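Local coordinates for cysteine-rich repeat secretory protein 15 (PDB 6GRF), which probably modulates cell-to-cell trafficking at plasmodesmata, as a membrane protein carrying two tandem DUF26 domains outside the cell, at residues E16-T19 with F24-N27; Y96-Q101 with L107-N112. One frame throughout, in Å; residues are numbered along the deposited sequence. Where two conformers were deposited one is given.

Interaction 1. Residues E16-T19 with F24-N27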
ATOM      1  N   GLU A  16      11.961  12.571  11.411  1.00 54.79           N
ATOM      2  CA  GLU A  16      12.113  12.618  12.883  1.00 54.69           C
ATOM      3  C   GLU A  16      12.544  11.234  13.384  1.00 51.42           C
ATOM      4  O   GLU A  16      11.905  10.214  13.067  1.00 47.53           O
ATOM      5  CB  GLU A  16      10.815  13.034  13.583  1.00 54.91           C
ATOM      6  CG  GLU A  16      10.185  14.307  13.035  1.00 58.28           C
ATOM      7  CD  GLU A  16       9.181  14.121  11.901  1.00 58.09           C
ATOM      8  OE1 GLU A  16       9.163  13.035  11.281  1.00 55.71           O
ATOM      9  OE2 GLU A  16       8.413  15.068  11.634  1.00 61.39           O
ATOM     10  N   LYS A  17      13.620  11.210  14.179  1.00 51.95           N
ATOM     11  CA  LYS A  17      14.215   9.972  14.660  1.00 50.28           C
ATOM     12  C   LYS A  17      14.033   9.853  16.178  1.00 49.77           C
ATOM     13  O   LYS A  17      14.053  10.857  16.890  1.00 51.53           O
ATOM     14  CB  LYS A  17      15.698   9.917  14.286  1.00 52.79           C
ATOM     15  CG  LYS A  17      16.017  10.140  12.811  1.00 53.86           C
ATOM     16  CD  LYS A  17      15.322   9.176  11.878  1.00 51.32           C
ATOM     17  CE  LYS A  17      15.597   9.464  10.416  1.00 52.59           C
ATOM     18  NZ  LYS A  17      14.590   8.824   9.535  1.00 50.47           N
ATOM     19  N   TYR A  18      13.852   8.610  16.647  1.00 47.29           N
ATOM     20  CA  TYR A  18      13.778   8.276  18.059  1.00 46.84           C
ATOM     21  C   TYR A  18      15.156   7.796  18.531  1.00 48.59           C
ATOM     22  O   TYR A  18      16.035   7.514  17.724  1.00 48.59           O
ATOM     23  CB  TYR A  18      12.672   7.251  18.322  1.00 44.13           C
ATOM     24  CG  TYR A  18      12.919   5.837  17.858  1.00 42.75           C
ATOM     25  CD1 TYR A  18      12.401   5.377  16.658  1.00 42.02           C
ATOM     26  CD2 TYR A  18      13.610   4.932  18.643  1.00 43.24           C
ATOM     27  CE1 TYR A  18      12.595   4.070  16.234  1.00 41.43           C
ATOM     28  CE2 TYR A  18      13.822   3.623  18.232  1.00 42.96           C
ATOM     29  CZ  TYR A  18      13.310   3.185  17.021  1.00 41.88           C
ATOM     30  OH  TYR A  18      13.500   1.896  16.607  1.00 41.32           O
ATOM     31  N   THR A  19      15.338   7.746  19.854  1.00 49.98           N
ATOM     32  CA  THR A  19      16.591   7.320  20.452  1.00 52.20           C
ATOM     33  C   THR A  19      16.393   5.942  21.084  1.00 50.86           C
ATOM     34  O   THR A  19      15.294   5.609  21.540  1.00 49.28           O
ATOM     35  CB  THR A  19      17.099   8.381  21.439  1.00 55.74           C
ATOM     36  OG1 THR A  19      16.221   8.397  22.565  1.00 54.38           O
ATOM     37  CG2 THR A  19      17.168   9.770  20.836  1.00 57.76           C
ATOM     38  N   PHE A  24       9.032   4.662  23.269  1.00 39.23           N
ATOM     39  CA  PHE A  24       8.643   4.546  21.881  1.00 38.06           C
ATOM     40  C   PHE A  24       9.340   3.347  21.220  1.00 37.31           C
ATOM     41  O   PHE A  24       8.692   2.608  20.474  1.00 35.81           O
ATOM     42  CB  PHE A  24       8.894   5.825  21.086  1.00 38.54           C
ATOM     43  CG  PHE A  24       8.469   5.659  19.649  1.00 37.86           C
ATOM     44  CD1 PHE A  24       9.366   5.205  18.691  1.00 37.68           C
ATOM     45  CD2 PHE A  24       7.151   5.858  19.273  1.00 37.48           C
ATOM     46  CE1 PHE A  24       8.961   5.014  17.376  1.00 37.44           C
ATOM     47  CE2 PHE A  24       6.750   5.671  17.958  1.00 37.06           C
ATOM     48  CZ  PHE A  24       7.654   5.245  17.011  1.00 36.56           C
ATOM     49  N   GLU A  25      10.643   3.154  21.469  1.00 38.39           N
ATOM     50  CA  GLU A  25      11.353   2.009  20.890  1.00 38.66           C
ATOM     51  C   GLU A  25      10.639   0.715  21.307  1.00 37.90           C
ATOM     52  O   GLU A  25      10.409  -0.161  20.474  1.00 38.02           O
ATOM     53  CB  GLU A  25      12.831   1.970  21.292  1.00 41.38           C
ATOM     54  CG  GLU A  25      13.616   0.868  20.584  1.00 42.61           C
ATOM     55  CD  GLU A  25      15.120   0.824  20.821  1.00 45.93           C
ATOM     56  OE1 GLU A  25      15.549   1.091  21.959  1.00 47.77           O
ATOM     57  OE2 GLU A  25      15.867   0.501  19.867  1.00 47.50           O
ATOM     58  N   SER A  26      10.298   0.607  22.596  1.00 37.15           N
ATOM     59  CA  SER A  26       9.584  -0.555  23.155  1.00 36.67           C
ATOM     60  C   SER A  26       8.232  -0.745  22.463  1.00 34.33           C
ATOM     61  O   SER A  26       7.836  -1.866  22.147  1.00 34.42           O
ATOM     62  CB  SER A  26       9.379  -0.410  24.643  1.00 37.47           C
ATOM     63  OG  SER A  26      10.620  -0.430  25.320  1.00 39.67           O
ATOM     64  N   ASN A  27       7.518   0.367  22.273  1.00 32.58           N
ATOM     65  CA  ASN A  27       6.166   0.356  21.720  1.00 31.65           C
ATOM     66  C   ASN A  27       6.216  -0.099  20.249  1.00 31.75           C
ATOM     67  O   ASN A  27       5.357  -0.861  19.790  1.00 31.20           O
ATOM     68  CB  ASN A  27       5.482   1.713  21.920  1.00 30.65           C
ATOM     69  CG  ASN A  27       5.071   1.958  23.361  1.00 30.65           C
ATOM     70  OD1 ASN A  27       5.014   1.024  24.154  1.00 30.11           O
ATOM     71  ND2 ASN A  27       4.752   3.198  23.692  1.00 30.23           N
TER
HETATM   72  O   HOH W   1      11.834  -0.559  18.160  1.00 40.27           O
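Glu25 O accepts a hydrogen bond from a water at 2.7 Å. The same water lies 3.3 Å from Tyr18 OH, a weak hydrogen bond. It links the tip of the Tyr18 side chain to the helix backbone beside it. The site belongs to the first DUF26 (Gnk2-homologous) domain. Here the loop that leaves strand 8-13 folds back against the first turn of helix 23-39. No direct hydrogen bond joins 16-19 to 24-27, so the contact is mainly apolar. Tyr18 carries it from the loop side. Its CB points toward the helix, and CG lies between its own backbone N and carbonyl carbon (chi1 72°), which lays the ring against Phe24 and Glu25. Phe24 CD1 lies over a face of the Tyr18 ring, and Tyr18 CD1 sits at the edge of the Phe24 ring, 3.5 Å from Phe24 CE1. The two planes are 57° apart, an oblique aromatic pair. Across the ring from CD1, Tyr18 CE2 packs on the aliphatic part of Glu25, with Glu25 CB and CG each 3.6 Å from it. The Glu25 chain is extended beyond CG and crosses the tyrosine at about a right angle. Both aromatic residues are buried. Tyr18 also meets Tyr94 edge-to-face, and Phe24 meets Tyr96 in the same way, so the pair belongs to a larger aromatic cluster. Backbone hydrogen bonds between Glu16 and Tyr96 and between Tyr18 and Tyr94 hold the loop beside the segment that leads into strand 98-102. The Glu25 carboxylate does not bond to Tyr18: its OE1 accepts a hydrogen bond from Asn21 N, just before the helix.

Interaction 2. Residues Y96-Q101 with L107-N112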
ATOM      1  N   TYR A  96      10.414   7.563  13.667  1.00 41.03           N
ATOM      2  CA  TYR A  96       9.147   7.641  14.393  1.00 40.10           C
ATOM      3  C   TYR A  96       8.006   7.142  13.508  1.00 38.09           C
ATOM      4  O   TYR A  96       6.988   6.707  14.008  1.00 37.34           O
ATOM      5  CB  TYR A  96       8.861   9.074  14.854  1.00 41.24           C
ATOM      6  CG  TYR A  96       9.474   9.441  16.183  1.00 42.89           C
ATOM      7  CD1 TYR A  96      10.440  10.428  16.285  1.00 44.36           C
ATOM      8  CD2 TYR A  96       9.096   8.787  17.344  1.00 42.91           C
ATOM      9  CE1 TYR A  96      11.005  10.766  17.502  1.00 45.57           C
ATOM     10  CE2 TYR A  96       9.649   9.111  18.570  1.00 44.12           C
ATOM     11  CZ  TYR A  96      10.607  10.105  18.649  1.00 45.67           C
ATOM     12  OH  TYR A  96      11.159  10.422  19.853  1.00 47.16           O
ATOM     13  N   GLY A  97       8.187   7.254  12.188  1.00 37.71           N
ATOM     14  CA  GLY A  97       7.223   6.807  11.207  1.00 36.39           C
ATOM     15  C   GLY A  97       7.912   6.161  10.018  1.00 36.14           C
ATOM     16  O   GLY A  97       9.026   6.558   9.640  1.00 37.26           O
ATOM     17  N   ALA A  98       7.258   5.147   9.444  1.00 34.63           N
ATOM     18  CA  ALA A  98       7.808   4.395   8.330  1.00 34.90           C
ATOM     19  C   ALA A  98       6.683   3.665   7.600  1.00 34.11           C
ATOM     20  O   ALA A  98       5.678   3.264   8.203  1.00 33.89           O
ATOM     21  CB  ALA A  98       8.849   3.413   8.810  1.00 35.60           C
ATOM     22  N   SER A  99       6.870   3.498   6.293  1.00 33.97           N
ATOM     23  CA  SER A  99       6.003   2.646   5.506  1.00 32.93           C
ATOM     24  C   SER A  99       6.849   1.877   4.485  1.00 32.71           C
ATOM     25  O   SER A  99       7.930   2.324   4.086  1.00 33.04           O
ATOM     26  CB  SER A  99       4.907   3.440   4.865  1.00 32.81           C
ATOM     27  OG  SER A  99       5.451   4.363   3.944  1.00 35.03           O
ATOM     28  N   LEU A 100       6.347   0.702   4.107  1.00 31.99           N
ATOM     29  CA  LEU A 100       7.041  -0.203   3.225  1.00 32.40           C
ATOM     30  C   LEU A 100       6.023  -0.997   2.413  1.00 30.95           C
ATOM     31  O   LEU A 100       5.160  -1.661   2.979  1.00 29.75           O
ATOM     32  CB  LEU A 100       7.898  -1.160   4.050  1.00 33.41           C
ATOM     33  CG  LEU A 100       8.535  -2.279   3.233  1.00 34.96           C
ATOM     34  CD1 LEU A 100       9.601  -1.717   2.304  1.00 36.28           C
ATOM     35  CD2 LEU A 100       9.114  -3.347   4.142  1.00 36.36           C
ATOM     36  N   GLN A 101       6.192  -0.963   1.090  1.00 30.89           N
ATOM     37  CA  GLN A 101       5.360  -1.689   0.171  1.00 30.01           C
ATOM     38  C   GLN A 101       6.243  -2.694  -0.574  1.00 31.11           C
ATOM     39  O   GLN A 101       7.168  -2.313  -1.305  1.00 30.87           O
ATOM     40  CB  GLN A 101       4.656  -0.695  -0.753  1.00 29.74           C
ATOM     41  CG  GLN A 101       3.757  -1.347  -1.795  1.00 29.35           C
ATOM     42  CD  GLN A 101       2.428  -1.801  -1.251  1.00 28.95           C
ATOM     43  OE1 GLN A 101       2.109  -2.986  -1.286  1.00 30.42           O
ATOM     44  NE2 GLN A 101       1.624  -0.864  -0.779  1.00 28.01           N
ATOM     45  N   LEU A 107       3.227  -2.405   5.070  1.00 27.60           N
ATOM     46  CA  LEU A 107       3.385  -2.220   6.511  1.00 27.86           C
ATOM     47  C   LEU A 107       3.592  -0.736   6.799  1.00 27.53           C
ATOM     48  O   LEU A 107       4.373  -0.090   6.127  1.00 27.59           O
ATOM     49  CB  LEU A 107       4.597  -3.035   6.954  1.00 29.08           C
ATOM     50  CG  LEU A 107       4.934  -2.960   8.436  1.00 29.72           C
ATOM     51  CD1 LEU A 107       3.806  -3.545   9.277  1.00 29.78           C
ATOM     52  CD2 LEU A 107       6.232  -3.683   8.708  1.00 30.78           C
ATOM     53  N   ARG A 108       2.911  -0.217   7.826  1.00 27.48           N
ATOM     54  CA  ARG A 108       2.990   1.204   8.163  1.00 27.84           C
ATOM     55  C   ARG A 108       2.857   1.397   9.678  1.00 28.09           C
ATOM     56  O   ARG A 108       2.033   0.767  10.324  1.00 26.96           O
ATOM     57  CB  ARG A 108       1.872   1.981   7.465  1.00 27.39           C
ATOM     58  CG  ARG A 108       1.946   3.489   7.642  1.00 28.26           C
ATOM     59  CD  ARG A 108       0.823   4.214   6.921  1.00 27.80           C
ATOM     60  NE  ARG A 108       0.888   5.654   7.123  1.00 28.71           N
ATOM     61  CZ  ARG A 108      -0.090   6.511   6.825  1.00 29.25           C
ATOM     62  NH1 ARG A 108      -1.145   6.118   6.127  1.00 28.85           N
ATOM     63  NH2 ARG A 108      -0.016   7.764   7.247  1.00 30.41           N
ATOM     64  N   TYR A 109       3.642   2.331  10.208  1.00 29.24           N
ATOM     65  CA  TYR A 109       3.443   2.801  11.560  1.00 30.52           C
ATOM     66  C   TYR A 109       3.843   4.275  11.657  1.00 31.67           C
ATOM     67  O   TYR A 109       4.674   4.753  10.901  1.00 31.18           O
ATOM     68  CB  TYR A 109       4.220   1.921  12.539  1.00 31.19           C
ATOM     69  CG  TYR A 109       5.712   2.128  12.495  1.00 32.52           C
ATOM     70  CD1 TYR A 109       6.294   3.184  13.183  1.00 33.80           C
ATOM     71  CD2 TYR A 109       6.543   1.267  11.794  1.00 32.86           C
ATOM     72  CE1 TYR A 109       7.658   3.400  13.156  1.00 35.05           C
ATOM     73  CE2 TYR A 109       7.917   1.466  11.762  1.00 34.54           C
ATOM     74  CZ  TYR A 109       8.470   2.543  12.437  1.00 35.61           C
ATOM     75  OH  TYR A 109       9.811   2.786  12.440  1.00 37.51           O
ATOM     76  N   GLU A 110       3.220   4.980  12.607  1.00 33.10           N
ATOM     77  CA  GLU A 110       3.542   6.368  12.910  1.00 35.29           C
ATOM     78  C   GLU A 110       3.232   6.652  14.386  1.00 35.14           C
ATOM     79  O   GLU A 110       2.611   5.833  15.071  1.00 32.84           O
ATOM     80  CB  GLU A 110       2.717   7.346  12.068  1.00 37.04           C
ATOM     81  CG  GLU A 110       2.249   6.810  10.734  1.00 39.11           C
ATOM     82  CD  GLU A 110       2.570   7.714   9.561  1.00 41.85           C
ATOM     83  OE1 GLU A 110       3.166   7.214   8.570  1.00 42.97           O
ATOM     84  OE2 GLU A 110       2.215   8.911   9.644  1.00 45.81           O
ATOM     85  N   THR A 111       3.605   7.859  14.822  1.00 36.58           N
ATOM     86  CA  THR A 111       3.343   8.388  16.155  0.50 38.08           C
ATOM     87  C   THR A 111       2.000   9.128  16.193  1.00 38.68           C
ATOM     88  O   THR A 111       1.532   9.497  17.250  1.00 39.99           O
ATOM     89  CB  THR A 111       4.436   9.371  16.593  0.50 39.26           C
ATOM     90  OG1 THR A 111       4.472  10.440  15.646  0.50 39.42           O
ATOM     91  CG2 THR A 111       5.802   8.733  16.703  0.50 39.44           C
ATOM     92  N   ASN A 112       1.411   9.392  15.024  1.00 39.62           N
ATOM     93  CA  ASN A 112       0.104  10.070  14.934  1.00 40.86           C
ATOM     94  C   ASN A 112      -0.955   9.036  14.535  1.00 38.84           C
ATOM     95  O   ASN A 112      -0.666   8.079  13.819  1.00 37.16           O
ATOM     96  CB  ASN A 112       0.089  11.236  13.936  1.00 43.57           C
ATOM     97  CG  ASN A 112       1.448  11.868  13.702  1.00 46.53           C
ATOM     98  OD1 ASN A 112       1.973  12.576  14.565  1.00 49.30           O
ATOM     99  ND2 ASN A 112       2.026  11.606  12.535  1.00 47.62           N
TER
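Tyr109 packs against Ala98 on the neighbouring strand and meets Tyr96, in the loop before it, with a ring edge. Its CB leaves the backbone on the sheet face shared with Ala98, Leu100 and Leu107. The ring then comes back under Ala98, because CG lies between the backbone N and the carbonyl carbon (chi1 73°). CD1 and CE1 approach Tyr96 O at the ring edge, with Tyr109 CE1 3.5 Å from that oxygen. Tyr96 O is buried here and has no hydrogen-bond partner in the model. Tyr109 CE2 and CZ each lie 3.7 Å from Ala98 CB. Ala98 N stands over the centre of that same ring face, 4.1 Å above the plane. Its N-H is directed to Tyr109 O in a nearly straight bond of 3.0 Å. At the tip, Tyr109 OH bonds to Arg28 NE on helix 23-39 and to Ser95 O. Strands 98-102 and 105-110 form an antiparallel beta hairpin in the five-stranded sheet of the first DUF26 domain. Ala98 with Tyr109 and Leu100 with Leu107 are hydrogen-bonded pairs. Ser99 and Arg108 form the non-hydrogen-bonded pair between them. Beyond the strand ends, the methyl CG2 of Thr111 meets CB, CG and CD2 of Tyr96, coming within 3.4 Å of Tyr96 CD2. Leu100 and Leu107 both touch helix 74-91, and Leu107 also touches helix 23-39. On the Ser99 face, Arg108 extends from CG to NE and makes a salt bridge, with Arg108 NE 3.1 Å from Glu110 OE1. The oxygen lies in the guanidinium plane, but NE stands well out of the carboxylate plane. Arg108 also makes a cation-pi contact with Phe114.

Overall arrangement
From the N terminus, interaction 1 comes first: it closes a short loop of four residues between 16-19 and the start of helix 23-39. Interaction 2 follows about seventy residues later and closes the hairpin turn between 96-101 and 107-112. The two loops are in series and neither nest nor cross. In space they meet, with centres about 12 Å apart. Tyr96 and Thr111 of interaction 2 meet Phe24 of interaction 1, with Phe24 CE2 3.4 Å from Thr111 CG2, and Tyr96 also meets the 16-19 loop. Together the contacts tie the loop after strand 8-13, the start of helix 23-39 and the central hairpin into one end of the first domain.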